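Side-chain contact in cytosol aminopeptidase (Staphylococcus aureus subsp. aureus, PDB 3KZW), which probably removes amino acids from the N-terminal ends of peptides as a metal-dependent leucyl aminopeptidase: residues A[96-101]-A[116-121]. Numbering follows the deposited sequence.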
loop_
_atom_site.group_PDB
_atom_site.type_symbol
_atom_site.label_atom_id
_atom_site.label_comp_id
_atom_site.label_asym_id
_atom_site.label_seq_id
_atom_site.Cartn_x
_atom_site.Cartn_y
_atom_site.Cartn_z
ATOM N N ILE A 96 21.836 -18.548 -47.290
ATOM C CA ILE A 96 21.030 -17.975 -46.220
ATOM C C ILE A 96 19.618 -17.700 -46.731
ATOM O O ILE A 96 19.418 -16.937 -47.680
ATOM C CB ILE A 96 21.667 -16.698 -45.628
ATOM C CG1 ILE A 96 23.033 -17.025 -45.015
ATOM C CG2 ILE A 96 20.747 -16.071 -44.571
ATOM C CD1 ILE A 96 23.897 -15.819 -44.732
ATOM N N THR A 97 18.650 -18.340 -46.087
ATOM C CA THR A 97 17.255 -18.283 -46.487
ATOM C C THR A 97 16.426 -17.549 -45.439
ATOM O O THR A 97 16.561 -17.805 -44.242
ATOM C CB THR A 97 16.717 -19.715 -46.727
ATOM O OG1 THR A 97 16.984 -20.093 -48.083
ATOM C CG2 THR A 97 15.220 -19.822 -46.460
ATOM N N VAL A 98 15.590 -16.620 -45.900
ATOM C CA VAL A 98 14.587 -15.986 -45.046
ATOM C C VAL A 98 13.191 -16.205 -45.637
ATOM O O VAL A 98 12.963 -15.954 -46.820
ATOM C CB VAL A 98 14.892 -14.476 -44.783
ATOM C CG1 VAL A 98 14.976 -13.682 -46.083
ATOM C CG2 VAL A 98 13.872 -13.864 -43.830
ATOM N N GLY A 99 12.275 -16.699 -44.810
ATOM C CA GLY A 99 10.909 -16.983 -45.240
ATOM C C GLY A 99 10.107 -15.734 -45.554
ATOM O O GLY A 99 10.251 -14.706 -44.887
ATOM N N LEU A 100 9.258 -15.833 -46.575
ATOM C CA LEU A 100 8.429 -14.708 -47.008
ATOM C C LEU A 100 6.943 -14.969 -46.789
ATOM O O LEU A 100 6.131 -14.047 -46.867
ATOM C CB LEU A 100 8.683 -14.385 -48.482
ATOM C CG LEU A 100 10.124 -14.272 -48.991
ATOM C CD1 LEU A 100 10.127 -14.252 -50.504
ATOM C CD2 LEU A 100 10.834 -13.045 -48.437
ATOM N N GLY A 101 6.599 -16.226 -46.513
ATOM C CA GLY A 101 5.207 -16.641 -46.350
ATOM C C GLY A 101 4.465 -16.617 -47.668
ATOM O O GLY A 101 5.073 -16.740 -48.730
ATOM N N GLY A 116 14.277 -7.363 -41.168
ATOM C CA GLY A 116 14.741 -7.233 -39.791
ATOM C C GLY A 116 15.520 -8.438 -39.306
ATOM O O GLY A 116 16.674 -8.310 -38.900
ATOM N N HIS A 117 14.892 -9.609 -39.359
ATOM C CA HIS A 117 15.536 -10.845 -38.918
ATOM C C HIS A 117 16.756 -11.212 -39.764
ATOM O O HIS A 117 17.736 -11.757 -39.246
ATOM C CB HIS A 117 14.543 -12.011 -38.884
ATOM C CG HIS A 117 13.566 -11.946 -37.751
ATOM N ND1 HIS A 117 12.369 -12.627 -37.765
ATOM C CD2 HIS A 117 13.602 -11.273 -36.576
ATOM C CE1 HIS A 117 11.710 -12.381 -36.646
ATOM N NE2 HIS A 117 12.437 -11.562 -35.908
ATOM N N LEU A 118 16.692 -10.903 -41.060
ATOM C CA LEU A 118 17.792 -11.174 -41.983
ATOM C C LEU A 118 19.047 -10.383 -41.625
ATOM O O LEU A 118 20.100 -10.971 -41.398
ATOM C CB LEU A 118 17.375 -10.886 -43.430
ATOM C CG LEU A 118 18.435 -11.102 -44.522
ATOM C CD1 LEU A 118 18.813 -12.576 -44.647
ATOM C CD2 LEU A 118 17.962 -10.552 -45.853
ATOM N N PHE A 119 18.925 -9.056 -41.569
ATOM C CA PHE A 119 20.064 -8.184 -41.266
ATOM C C PHE A 119 20.633 -8.404 -39.860
ATOM O O PHE A 119 21.831 -8.229 -39.637
ATOM C CB PHE A 119 19.706 -6.709 -41.482
ATOM C CG PHE A 119 19.443 -6.348 -42.920
ATOM C CD1 PHE A 119 20.340 -6.713 -43.925
ATOM C CD2 PHE A 119 18.310 -5.625 -43.270
ATOM C CE1 PHE A 119 20.096 -6.375 -45.255
ATOM C CE2 PHE A 119 18.061 -5.281 -44.599
ATOM C CZ PHE A 119 18.955 -5.656 -45.589
ATOM N N GLN A 120 19.769 -8.796 -38.925
ATOM C CA GLN A 120 20.196 -9.159 -37.572
ATOM C C GLN A 120 21.048 -10.424 -37.582
ATOM O O GLN A 120 22.040 -10.513 -36.859
ATOM C CB GLN A 120 18.991 -9.342 -36.648
ATOM C CG GLN A 120 18.404 -8.035 -36.137
ATOM C CD GLN A 120 17.098 -8.220 -35.389
ATOM O OE1 GLN A 120 16.577 -9.332 -35.284
ATOM N NE2 GLN A 120 16.558 -7.124 -34.867
ATOM N N TYR A 121 20.655 -11.395 -38.406
ATOM C CA TYR A 121 21.425 -12.625 -38.571
ATOM C C TYR A 121 22.775 -12.346 -39.233
ATOM O O TYR A 121 23.806 -12.850 -38.785
ATOM C CB TYR A 121 20.635 -13.669 -39.369
ATOM C CG TYR A 121 21.356 -14.993 -39.492
ATOM C CD1 TYR A 121 21.339 -15.916 -38.450
ATOM C CD2 TYR A 121 22.069 -15.318 -40.647
ATOM C CE1 TYR A 121 22.007 -17.130 -38.552
ATOM C CE2 TYR A 121 22.745 -16.532 -40.760
ATOM C CZ TYR A 121 22.707 -17.433 -39.709
ATOM O OH TYR A 121 23.373 -18.634 -39.814
#
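Ile-96 meets the helix with both of its branches. Its CG2 methyl touches Leu-118, with CG2 of Ile-96 4.0 Å from CD1 of Leu-118. Its longer branch runs to Tyr-121, where CD1 of Ile-96 comes within 4.2 Å of CE2 of Tyr-121. That methyl sits at the edge of the ring, near the ring plane, and does not lie over a face. With CG1 beside the backbone N (chi1 -62°) and CG2 anti to that N, the two branches spread to two helix residues about one turn apart. Thr-97 points to the other side of the strand. Val-98 faces the helix again, as the alternation of a strand requires. CG1 of Val-98 lies 4.2 Å from CD1 of Leu-118. The same Leu-118 methyl therefore serves both strand residues. The side chain of Leu-118 does not set out straight at the strand, but its CG lies anti to the backbone N (chi1 179°), which brings CD1 closer. No hydrogen bond crosses between the segments, and the join is wholly apolar. Tyr-121 is partly exposed, and its OH makes a weak hydrogen bond with NH2 of Arg-94, two residues before Ile-96 on the same strand. Strand and helix run nearly antiparallel, at 165°, with their axes 9.1 Å apart at closest approach. This is a helix laid on one face of the mixed sheet of the N-terminal domain. Ile-114, one turn before Leu-118, extends the helix contact to Val-98 and Leu-100. Strand 91-101 lies between parallel strand 39-45 and antiparallel strand 81-88, and helix 108-124 also reaches both neighbours, through Leu-118 on Ile-41 and Tyr-121 on Thr-83.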